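Local coordinates for protein auracyanin-B-2 (Chloroflexus aurantiacus, PDB 1QHQ) that carries electrons through a type 1 blue copper centre, probably as a soluble acceptor for the membrane-bound alternative complex III, at residues E13-T18 with V42-F47. Sequence-based numbering, arbitrary orientation. Where two conformers were deposited one is given.
Sequences ETPAQT and VVRLDF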
# COMPACT_ATOMS: atom_id res chain seq x y z
N GLU A 13 -10.55 3.98 13.85
CA GLU A 13 -11.51 3.05 14.39
C GLU A 13 -10.81 1.75 14.79
O GLU A 13 -9.74 1.45 14.24
CB GLU A 13 -12.60 2.71 13.36
CG GLU A 13 -13.51 3.92 13.13
CD GLU A 13 -14.61 3.67 12.12
OE1 GLU A 13 -15.43 2.76 12.35
OE2 GLU A 13 -14.74 4.48 11.19
N THR A 14 -11.42 1.02 15.69
CA THR A 14 -10.82 -0.28 16.10
C THR A 14 -10.97 -1.24 14.93
O THR A 14 -12.03 -1.38 14.33
CB THR A 14 -11.50 -0.81 17.36
OG1 THR A 14 -11.38 -2.24 17.40
CG2 THR A 14 -12.95 -0.42 17.43
N PRO A 15 -9.87 -1.91 14.57
CA PRO A 15 -9.92 -2.83 13.45
C PRO A 15 -10.82 -4.03 13.73
O PRO A 15 -10.75 -4.60 14.82
CB PRO A 15 -8.47 -3.24 13.25
CG PRO A 15 -7.68 -2.66 14.33
CD PRO A 15 -8.55 -1.81 15.19
N ALA A 16 -11.56 -4.44 12.71
CA ALA A 16 -12.35 -5.68 12.80
C ALA A 16 -11.48 -6.87 12.39
O ALA A 16 -11.75 -8.04 12.68
CB ALA A 16 -13.56 -5.59 11.92
N GLN A 17 -10.46 -6.57 11.57
CA GLN A 17 -9.53 -7.56 11.11
C GLN A 17 -8.13 -6.90 11.01
O GLN A 17 -8.05 -5.70 10.89
CB GLN A 17 -9.87 -8.08 9.71
CG GLN A 17 -11.10 -8.97 9.67
CD GLN A 17 -11.35 -9.61 8.34
OE1 GLN A 17 -10.46 -10.04 7.59
NE2 GLN A 17 -12.64 -9.71 8.00
N THR A 18 -7.11 -7.75 11.15
CA THR A 18 -5.76 -7.22 10.83
C THR A 18 -5.14 -8.19 9.82
O THR A 18 -5.49 -9.37 9.75
CB THR A 18 -4.83 -7.11 12.03
OG1 THR A 18 -4.52 -8.44 12.51
CG2 THR A 18 -5.49 -6.37 13.19
N VAL A 42 -13.37 -2.24 8.80
CA VAL A 42 -12.12 -1.59 9.25
C VAL A 42 -11.04 -2.64 9.41
O VAL A 42 -11.19 -3.63 10.13
CB VAL A 42 -12.29 -0.85 10.58
CG1 VAL A 42 -11.01 -0.14 11.00
CG2 VAL A 42 -13.44 0.17 10.45
N VAL A 43 -9.93 -2.40 8.70
CA VAL A 43 -8.81 -3.36 8.74
C VAL A 43 -7.53 -2.63 9.08
O VAL A 43 -7.33 -1.51 8.60
CB VAL A 43 -8.61 -4.05 7.36
CG1 VAL A 43 -7.37 -4.89 7.34
CG2 VAL A 43 -9.86 -4.83 7.00
N ARG A 44 -6.71 -3.20 9.95
CA ARG A 44 -5.34 -2.73 10.11
C ARG A 44 -4.40 -3.62 9.30
O ARG A 44 -4.29 -4.81 9.51
CB ARG A 44 -4.88 -2.68 11.57
CG ARG A 44 -3.49 -1.91 11.61
CD ARG A 44 -2.97 -1.96 13.05
NE ARG A 44 -2.55 -3.29 13.43
CZ ARG A 44 -2.82 -4.05 14.43
NH1 ARG A 44 -3.64 -3.59 15.42
NH2 ARG A 44 -2.34 -5.29 14.55
N LEU A 45 -3.69 -2.95 8.35
CA LEU A 45 -2.71 -3.68 7.56
C LEU A 45 -1.31 -3.38 8.13
O LEU A 45 -0.99 -2.21 8.36
CB LEU A 45 -2.76 -3.16 6.11
CG LEU A 45 -1.86 -3.88 5.10
CD1 LEU A 45 -2.36 -3.69 3.69
CD2 LEU A 45 -0.41 -3.39 5.22
N ASP A 46 -0.64 -4.42 8.53
CA ASP A 46 0.72 -4.29 9.11
C ASP A 46 1.73 -4.68 8.00
O ASP A 46 1.76 -5.84 7.64
CB ASP A 46 0.88 -5.20 10.30
CG ASP A 46 -0.14 -4.87 11.43
OD1 ASP A 46 -0.46 -3.69 11.52
OD2 ASP A 46 -0.41 -5.78 12.23
N PHE A 47 2.51 -3.70 7.55
CA PHE A 47 3.54 -4.03 6.52
C PHE A 47 4.92 -4.08 7.20
O PHE A 47 5.35 -3.12 7.84
CB PHE A 47 3.53 -2.90 5.49
CG PHE A 47 4.50 -3.10 4.34
CD1 PHE A 47 4.75 -4.38 3.90
CD2 PHE A 47 5.12 -2.03 3.77
CE1 PHE A 47 5.69 -4.60 2.87
CE2 PHE A 47 6.03 -2.25 2.73
CZ PHE A 47 6.28 -3.51 2.28
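Val42 O takes two backbone donors from segment 13-18: Ala16 N at 2.7 Å and, more weakly, Gln17 N. One residue pair further on, Gln17 O receives Arg44 N at 3.0 Å, and Thr18 CA comes within 3.1 Å of Arg44 O in a CA-H...O contact. The side chain of Arg44 lies alongside that of Thr18, on the same face and pointing the same way. The Arg44 chain runs out extended, CG anti to the backbone N (chi1 -170°), and bends at chi3 (70°), where NE turns off toward Asp46. Pro15 CG packs on Arg44 CB at 3.9 Å, while Thr18 CG2 sits over one face of the guanidinium, toward its rim, 3.6 Å from Arg44 NH2. At Val42 the two branches part: CG1 meets Thr14 O and CG2 the side chain of Glu13, whose OE1 goes on to a salt bridge with Arg111.

This is where strand 17-22 joins 42-49 in parallel, Gln17 beside Val43 and Thr18 beside Arg44, at the outer edge of one sheet of the cupredoxin sandwich; the copper site lies elsewhere. On the opposite face from Thr18 and Arg44, Gln17 and Val43 both reach Leu37 of strand 34-38, in the other sheet.

The turn of the guanidinium is set by Asp46, gripped side-on: Arg44 NE meets OD1 at 2.9 Å and Arg44 NH2 meets OD2 at 3.1 Å, both through syn lone pairs. An alanine in place of Arg44 would probably leave the Asp46 carboxylate without its charged mate and Thr18 CG2 without its flat neighbour. Ser107, from strand 104-111, also hydrogen-bonds Asp46 OD1.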